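Local atomic coordinates of protein Pcdhgb2 (Mus musculus, PDB entry 5SZR), a protein that probably mediates calcium-dependent cell adhesion through its extracellular cadherin domains, of which this chain carries the third to the sixth, and may help establish specific neuronal connections. Residues Q50-F55 with S77-N81; N69-E73 with I100-C106; M4-F10 with S92-Q97. All blocks are in the same frame, centred on the assembly; numbering follows the deposited sequence.

Interaction 1: residues Q50-F55 with S77-N81; sequences QVERIF and SYTLN
The short helix through residues 50-54 lies across the strand 77-81 almost at a right angle, with a signed crossing of -91° and the two axes 9.2 Å apart at their closest. Tyr78 sits at the centre of the contact. Tyr78 CA and Val51 CA, 6.9 Å apart, are the closest CA pair. With chi1 m the tyrosine ring points toward the helix, one face receiving the edge of Phe55. The two ring planes stand at 82° and the centroids are 5.1 Å apart, a T-shaped pair whose closest atoms are Phe55 CE2 and Tyr78 CG at 3.5 Å. Phe55, also chi1 m, is the residue where the chain leaves helical geometry for an extended conformation; Phe55 N still donates a helical hydrogen bond to Val51 O at 3.0 Å. Over a face of the Phe55 ring lies Leu80, its CD1 4.2 Å from the centroid in a CH-pi contact. Val51, chi1 t, fills the space beside them: its CG1 is 3.9 Å from Leu80 CG, and its CG2 3.6 Å from Thr79 O. At the far end of the tyrosine, Ile54 CG1 comes within 4.0 Å of Tyr78 OH. No hydrogen bond crosses the interface; the contacts are apolar and aromatic. Phe44, on strand 41-44, touches both Phe55 and Leu80. These two and Val51 enter the hydrophobic core between the sheets, with Tyr78 and Ile54 at its margin, in a cadherin-repeat beta sandwich.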
# COMPACT_ATOMS: atom_id res chain seq x y z
N GLN A 50 -24.23 61.47 -13.99
CA GLN A 50 -24.77 60.50 -13.04
C GLN A 50 -25.70 61.13 -12.01
O GLN A 50 -26.55 60.42 -11.46
CB GLN A 50 -23.62 59.76 -12.35
CG GLN A 50 -22.68 59.07 -13.32
CD GLN A 50 -23.43 58.29 -14.39
OE1 GLN A 50 -23.18 58.45 -15.58
NE2 GLN A 50 -24.34 57.42 -13.96
N VAL A 51 -25.56 62.43 -11.75
CA VAL A 51 -26.52 63.11 -10.88
C VAL A 51 -27.92 63.02 -11.47
O VAL A 51 -28.88 62.64 -10.79
CB VAL A 51 -26.10 64.57 -10.64
CG1 VAL A 51 -27.24 65.35 -10.01
CG2 VAL A 51 -24.86 64.64 -9.77
N GLU A 52 -28.05 63.36 -12.76
CA GLU A 52 -29.34 63.26 -13.43
C GLU A 52 -29.87 61.83 -13.44
O GLU A 52 -31.08 61.62 -13.56
CB GLU A 52 -29.22 63.78 -14.87
CG GLU A 52 -28.99 65.28 -14.99
CD GLU A 52 -30.27 66.09 -14.88
OE1 GLU A 52 -31.29 65.53 -14.43
OE2 GLU A 52 -30.24 67.28 -15.24
N ARG A 53 -28.98 60.85 -13.32
CA ARG A 53 -29.34 59.44 -13.43
C ARG A 53 -29.62 58.79 -12.08
O ARG A 53 -30.19 57.69 -12.05
CB ARG A 53 -28.23 58.68 -14.15
CG ARG A 53 -28.71 57.52 -15.00
CD ARG A 53 -27.94 57.44 -16.31
NE ARG A 53 -27.72 58.75 -16.92
CZ ARG A 53 -28.66 59.50 -17.50
NH1 ARG A 53 -28.35 60.67 -18.04
NH2 ARG A 53 -29.92 59.08 -17.54
N ILE A 54 -29.24 59.42 -10.98
CA ILE A 54 -29.38 58.86 -9.65
C ILE A 54 -30.43 59.59 -8.83
O ILE A 54 -31.18 58.96 -8.08
CB ILE A 54 -28.01 58.86 -8.93
CG1 ILE A 54 -27.05 57.87 -9.58
CG2 ILE A 54 -28.17 58.56 -7.44
CD1 ILE A 54 -27.46 56.42 -9.41
N PHE A 55 -30.51 60.91 -8.96
CA PHE A 55 -31.38 61.73 -8.13
C PHE A 55 -32.52 62.33 -8.94
O PHE A 55 -32.38 62.62 -10.14
CB PHE A 55 -30.59 62.87 -7.46
CG PHE A 55 -29.46 62.39 -6.60
CD1 PHE A 55 -29.68 62.01 -5.29
CD2 PHE A 55 -28.17 62.32 -7.11
CE1 PHE A 55 -28.64 61.57 -4.50
CE2 PHE A 55 -27.13 61.89 -6.32
CZ PHE A 55 -27.36 61.51 -5.01
N SER A 77 -19.25 60.11 -3.75
CA SER A 77 -19.85 61.41 -3.46
C SER A 77 -20.53 61.96 -4.70
O SER A 77 -20.17 61.62 -5.83
CB SER A 77 -18.81 62.40 -2.93
OG SER A 77 -17.82 62.67 -3.91
N TYR A 78 -21.51 62.83 -4.47
CA TYR A 78 -22.23 63.52 -5.53
C TYR A 78 -22.34 65.00 -5.20
O TYR A 78 -22.58 65.38 -4.05
CB TYR A 78 -23.63 62.95 -5.74
CG TYR A 78 -23.67 61.50 -6.16
CD1 TYR A 78 -23.60 61.14 -7.50
CD2 TYR A 78 -23.79 60.48 -5.22
CE1 TYR A 78 -23.64 59.81 -7.90
CE2 TYR A 78 -23.84 59.15 -5.60
CZ TYR A 78 -23.76 58.82 -6.94
OH TYR A 78 -23.80 57.51 -7.32
N THR A 79 -22.17 65.84 -6.22
CA THR A 79 -22.31 67.29 -6.11
C THR A 79 -23.56 67.71 -6.86
O THR A 79 -23.66 67.53 -8.08
CB THR A 79 -21.08 68.00 -6.66
OG1 THR A 79 -19.98 67.84 -5.75
CG2 THR A 79 -21.35 69.48 -6.85
N LEU A 80 -24.52 68.28 -6.13
CA LEU A 80 -25.81 68.68 -6.68
C LEU A 80 -25.93 70.20 -6.62
O LEU A 80 -25.88 70.78 -5.53
CB LEU A 80 -26.96 68.01 -5.93
CG LEU A 80 -27.33 66.56 -6.26
CD1 LEU A 80 -26.23 65.59 -5.85
CD2 LEU A 80 -28.65 66.18 -5.60
N ASN A 81 -26.07 70.83 -7.78
CA ASN A 81 -26.33 72.26 -7.86
C ASN A 81 -27.78 72.45 -8.29
O ASN A 81 -28.20 71.91 -9.32
CB ASN A 81 -25.38 72.93 -8.85
CG ASN A 81 -23.92 72.65 -8.54
OD1 ASN A 81 -23.48 72.80 -7.40
ND2 ASN A 81 -23.17 72.23 -9.55

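Interaction 2: residues N69-E73 with I100-C106; sequences NLDFE and ILDENDC. With CA (calcium ion), chain K; CA (calcium ion), chain J; CA (calcium ion), chain L.
Calcium coordination dominates this contact between the non-regular segment 69-73 and residues 100-106, where the strand ends at Leu101 and the chain continues as a loop. The end-to-end directions of the touching parts differ by 62°, and the closest CA pair is Phe72 with Asp102 at 5.5 Å. Glu73 (chi1 m, chi2 p) chelates the calcium of chain K through OE1 at 2.6 Å and OE2 at 2.5 Å; Asp102 OD1 (2.6 Å), Glu103 O (2.5 Å) and Asp105 OD1 (2.4 Å) bind the same ion. Asp71 OD1, Glu73 OE1 and Asp105 OD2, each at 2.4 Å, hold the calcium of chain J with two waters, so Glu73 and Asp105 bridge both ions. This is the three-calcium linker between successive cadherin domains: Glu16 binds both of these ions, Asp138 of the following domain reaches the chain K ion, and Asn104 OD1 and Cys106 O, both at 2.5 Å, bind the third, chain L. No hydrogen bond crosses; within 69-73 Glu73 N donates to Asp71 OD1 at 3.2 Å, an Asx turn, on the same oxygen that binds calcium. Apolar contacts lie alongside the metals. Phe72, chi1 t, lays a ring face against Asp102, whose CB is 3.5 Å from the centroid (CH-pi). Phe72 CB meets Ile100 CG2 at 4.1 Å, and Leu70 CD1 meets Ile100 CD1 at 4.0 Å.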
# COMPACT_ATOMS: atom_id res chain seq x y z
N ASN A 69 -30.28 52.76 -7.48
CA ASN A 69 -29.49 52.25 -6.38
C ASN A 69 -28.14 52.94 -6.31
O ASN A 69 -27.59 53.39 -7.32
CB ASN A 69 -29.30 50.74 -6.51
CG ASN A 69 -30.59 49.98 -6.28
OD1 ASN A 69 -31.29 49.62 -7.22
ND2 ASN A 69 -30.91 49.75 -5.01
N LEU A 70 -27.61 53.04 -5.09
CA LEU A 70 -26.29 53.60 -4.89
C LEU A 70 -25.24 52.48 -4.89
O LEU A 70 -25.57 51.29 -4.93
CB LEU A 70 -26.25 54.39 -3.58
CG LEU A 70 -27.28 55.53 -3.47
CD1 LEU A 70 -27.13 56.32 -2.18
CD2 LEU A 70 -27.19 56.45 -4.68
N ASP A 71 -23.97 52.89 -4.87
CA ASP A 71 -22.86 51.95 -4.82
C ASP A 71 -21.58 52.70 -4.47
O ASP A 71 -21.02 53.41 -5.32
CB ASP A 71 -22.70 51.21 -6.15
CG ASP A 71 -21.54 50.23 -6.16
OD1 ASP A 71 -21.07 49.83 -5.07
OD2 ASP A 71 -21.10 49.85 -7.26
N PHE A 72 -21.12 52.56 -3.23
CA PHE A 72 -19.92 53.26 -2.77
C PHE A 72 -18.71 52.89 -3.61
O PHE A 72 -17.81 53.72 -3.81
CB PHE A 72 -19.67 52.94 -1.30
CG PHE A 72 -18.43 53.56 -0.74
CD1 PHE A 72 -18.46 54.84 -0.19
CD2 PHE A 72 -17.22 52.87 -0.72
CE1 PHE A 72 -17.32 55.41 0.34
CE2 PHE A 72 -16.08 53.44 -0.20
CZ PHE A 72 -16.13 54.71 0.34
N GLU A 73 -18.66 51.66 -4.11
CA GLU A 73 -17.52 51.23 -4.91
C GLU A 73 -17.48 51.92 -6.27
O GLU A 73 -16.41 51.97 -6.89
CB GLU A 73 -17.55 49.70 -5.09
CG GLU A 73 -17.06 48.91 -3.86
CD GLU A 73 -17.89 49.16 -2.60
OE1 GLU A 73 -19.13 49.12 -2.67
OE2 GLU A 73 -17.29 49.40 -1.53
N ILE A 100 -21.40 59.50 0.41
CA ILE A 100 -21.86 58.12 0.44
C ILE A 100 -21.05 57.37 1.49
O ILE A 100 -19.83 57.59 1.62
CB ILE A 100 -21.74 57.46 -0.94
CG1 ILE A 100 -22.44 58.31 -2.00
CG2 ILE A 100 -22.33 56.05 -0.92
CD1 ILE A 100 -23.90 58.60 -1.70
N LEU A 101 -21.71 56.50 2.24
CA LEU A 101 -21.07 55.71 3.28
C LEU A 101 -20.87 54.28 2.80
O LEU A 101 -21.76 53.69 2.17
CB LEU A 101 -21.90 55.72 4.56
CG LEU A 101 -21.96 57.09 5.24
CD1 LEU A 101 -22.85 57.05 6.47
CD2 LEU A 101 -20.56 57.56 5.59
N ASP A 102 -19.70 53.73 3.09
CA ASP A 102 -19.36 52.38 2.67
C ASP A 102 -20.04 51.35 3.56
O ASP A 102 -19.92 51.42 4.79
CB ASP A 102 -17.84 52.19 2.70
CG ASP A 102 -17.44 50.73 2.56
OD1 ASP A 102 -18.01 50.03 1.70
OD2 ASP A 102 -16.56 50.29 3.33
N GLU A 103 -20.74 50.41 2.94
CA GLU A 103 -21.28 49.24 3.62
C GLU A 103 -20.53 48.00 3.16
O GLU A 103 -19.93 47.96 2.09
CB GLU A 103 -22.77 49.07 3.33
CG GLU A 103 -23.64 50.26 3.72
CD GLU A 103 -23.75 50.45 5.22
OE1 GLU A 103 -23.69 51.62 5.68
OE2 GLU A 103 -23.89 49.44 5.93
N ASN A 104 -20.57 46.97 4.01
CA ASN A 104 -19.92 45.69 3.73
C ASN A 104 -20.83 44.89 2.81
O ASN A 104 -21.65 44.09 3.25
CB ASN A 104 -19.62 44.95 5.02
CG ASN A 104 -18.75 43.74 4.82
OD1 ASN A 104 -18.19 43.53 3.74
ND2 ASN A 104 -18.62 42.93 5.86
N ASP A 105 -20.68 45.11 1.50
CA ASP A 105 -21.48 44.38 0.52
C ASP A 105 -20.63 43.69 -0.55
O ASP A 105 -21.18 43.23 -1.55
CB ASP A 105 -22.51 45.31 -0.14
CG ASP A 105 -21.87 46.49 -0.86
OD1 ASP A 105 -20.69 46.78 -0.60
OD2 ASP A 105 -22.57 47.13 -1.68
N CYS A 106 -19.32 43.59 -0.35
CA CYS A 106 -18.43 42.91 -1.29
C CYS A 106 -17.75 41.76 -0.57
O CYS A 106 -17.07 41.97 0.45
CB CYS A 106 -17.39 43.87 -1.87
SG CYS A 106 -18.07 45.07 -3.05
CA CA K . -19.15 48.57 -0.18
CA CA J . -21.34 48.46 -3.18
CA CA L . -16.10 43.08 2.41
O HOH W 1 -20.63 46.44 -4.90
O HOH W 2 -23.50 48.21 -3.99

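Interaction 3: residues M4-F10 with S92-Q97; sequences MFSQDVF and SHCSIQ
Phe5, chi1 m, lays one face of its ring over Cys94, whose SG stands 3.6 Å from the centroid and only 4° off the ring normal, a sulfur-aromatic contact; Cys94 CB, 3.9 Å from the same centroid, adds a CH-pi contact. This lies just ahead of the point where strand 9-15 of a cadherin repeat joins the sheet as an edge strand, parallel to strand 91-101. Val9 pairs with Ser95 and Phe10 with Ile96, their CA atoms 4.7 and 4.6 Å apart. Ser95 bonds across to segment 4-10 through both backbone groups: its N donates to Asp8 O, just ahead of the strand, at 2.7 Å, and its O accepts from Phe10 N at 2.8 Å. Gln97 N then donates to Phe10 O at 2.8 Å. Phe10 and Ile96 point to one face of the sheet, with Phe10 CB 3.9 Å from Ile96 CG1, and the Phe10 ring (chi1 m) turns its edge to Cys94 SG, 5.0 Å from the centroid. Leu25 and Val27 pack against Phe10 and Ile96 on that face. Val9 and Ser95 point to the other, where Ser95 OG hydrogen-bonds Asn81 and Val9 CG1 comes within 3.4 Å of Gln97 NE2.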
# COMPACT_ATOMS: atom_id res chain seq x y z
N MET A 4 -34.26 83.06 -2.44
CA MET A 4 -33.02 82.81 -1.72
C MET A 4 -33.15 81.54 -0.90
O MET A 4 -34.16 81.32 -0.23
CB MET A 4 -32.64 83.98 -0.81
CG MET A 4 -31.88 85.09 -1.50
SD MET A 4 -30.90 86.06 -0.34
CE MET A 4 -32.16 86.61 0.82
N PHE A 5 -32.10 80.72 -0.94
CA PHE A 5 -32.01 79.54 -0.09
C PHE A 5 -31.52 79.92 1.30
O PHE A 5 -30.85 80.93 1.50
CB PHE A 5 -31.09 78.49 -0.72
CG PHE A 5 -31.64 77.87 -1.97
CD1 PHE A 5 -32.56 76.84 -1.89
CD2 PHE A 5 -31.23 78.31 -3.22
CE1 PHE A 5 -33.07 76.26 -3.04
CE2 PHE A 5 -31.74 77.73 -4.37
CZ PHE A 5 -32.66 76.71 -4.28
N SER A 6 -31.86 79.07 2.27
CA SER A 6 -31.45 79.30 3.66
C SER A 6 -29.93 79.36 3.80
O SER A 6 -29.42 80.06 4.68
CB SER A 6 -32.02 78.20 4.56
OG SER A 6 -31.03 77.67 5.43
N GLN A 7 -29.21 78.65 2.94
CA GLN A 7 -27.75 78.67 2.94
C GLN A 7 -27.29 78.27 1.54
O GLN A 7 -28.09 77.82 0.71
CB GLN A 7 -27.18 77.72 4.00
CG GLN A 7 -27.41 76.25 3.70
CD GLN A 7 -27.21 75.36 4.91
OE1 GLN A 7 -27.99 75.40 5.86
NE2 GLN A 7 -26.15 74.54 4.88
N ASP A 8 -26.00 78.44 1.29
CA ASP A 8 -25.49 78.13 -0.05
C ASP A 8 -25.19 76.65 -0.22
O ASP A 8 -25.49 76.08 -1.27
CB ASP A 8 -24.25 78.97 -0.35
CG ASP A 8 -24.57 80.45 -0.46
OD1 ASP A 8 -25.75 80.79 -0.67
OD2 ASP A 8 -23.63 81.27 -0.33
N VAL A 9 -24.61 76.00 0.79
CA VAL A 9 -24.10 74.63 0.65
C VAL A 9 -24.69 73.76 1.75
O VAL A 9 -24.46 74.02 2.94
CB VAL A 9 -22.57 74.58 0.69
CG1 VAL A 9 -22.09 73.15 0.46
CG2 VAL A 9 -21.98 75.52 -0.35
N PHE A 10 -25.45 72.74 1.36
CA PHE A 10 -25.97 71.73 2.27
C PHE A 10 -25.12 70.46 2.16
O PHE A 10 -24.57 70.15 1.09
CB PHE A 10 -27.43 71.39 1.94
CG PHE A 10 -28.36 72.57 1.98
CD1 PHE A 10 -29.15 72.82 3.10
CD2 PHE A 10 -28.48 73.42 0.89
CE1 PHE A 10 -30.02 73.90 3.13
CE2 PHE A 10 -29.35 74.49 0.91
CZ PHE A 10 -30.12 74.74 2.04
N SER A 92 -31.67 82.04 -8.14
CA SER A 92 -30.70 81.80 -7.09
C SER A 92 -30.28 80.33 -7.10
O SER A 92 -31.03 79.46 -7.56
CB SER A 92 -31.24 82.17 -5.70
OG SER A 92 -31.18 83.57 -5.50
N HIS A 93 -29.08 80.07 -6.59
CA HIS A 93 -28.49 78.74 -6.64
C HIS A 93 -28.04 78.31 -5.26
O HIS A 93 -27.71 79.13 -4.40
CB HIS A 93 -27.29 78.70 -7.60
CG HIS A 93 -27.55 79.35 -8.92
ND1 HIS A 93 -27.34 80.70 -9.14
CD2 HIS A 93 -28.00 78.85 -10.09
CE1 HIS A 93 -27.65 80.99 -10.39
NE2 HIS A 93 -28.05 79.89 -10.99
N CYS A 94 -28.02 76.99 -5.05
CA CYS A 94 -27.41 76.40 -3.88
C CYS A 94 -26.84 75.04 -4.27
O CYS A 94 -27.22 74.46 -5.29
CB CYS A 94 -28.40 76.25 -2.72
SG CYS A 94 -29.53 74.86 -2.89
N SER A 95 -25.92 74.54 -3.45
CA SER A 95 -25.27 73.27 -3.71
C SER A 95 -25.50 72.30 -2.55
O SER A 95 -25.63 72.71 -1.39
CB SER A 95 -23.76 73.44 -3.94
OG SER A 95 -23.51 74.00 -5.21
N ILE A 96 -25.56 71.02 -2.89
CA ILE A 96 -25.79 69.95 -1.92
C ILE A 96 -24.74 68.88 -2.17
O ILE A 96 -24.78 68.19 -3.19
CB ILE A 96 -27.20 69.36 -2.04
CG1 ILE A 96 -28.24 70.46 -1.81
CG2 ILE A 96 -27.39 68.22 -1.05
CD1 ILE A 96 -29.54 70.20 -2.49
N GLN A 97 -23.80 68.74 -1.24
CA GLN A 97 -22.72 67.77 -1.36
C GLN A 97 -23.15 66.49 -0.65
O GLN A 97 -23.28 66.47 0.57
CB GLN A 97 -21.43 68.33 -0.79
CG GLN A 97 -20.89 69.49 -1.60
CD GLN A 97 -19.59 70.03 -1.06
OE1 GLN A 97 -18.62 69.29 -0.90
NE2 GLN A 97 -19.56 71.32 -0.78

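Overall arrangement
All three contacts lie in or at the end of the first cadherin domain of the chain. Interactions 2 and 3 both use strand 91-101, while interaction 1 uses the neighbouring strand 77-85. Interaction 3 lies nearer the N-terminal end, the calcium linker of interaction 2 at the other; their centres are 26 Å apart, and apart from being near-consecutive in sequence the two do not touch. Interaction 1 bridges them, its centre 15 Å from interaction 3 and 16 Å from interaction 2. Toward interaction 3, Ile96 N hydrogen-bonds Leu80 O at 2.7 Å, and Asn81 OD1 and Ser95 OG, 2.5 Å apart, are also hydrogen-bonded. Toward interaction 2, Ile54 CG2 packs on Leu70 CD2 at 3.6 Å. The Tyr78 side chain is about 10 Å from a bound calcium.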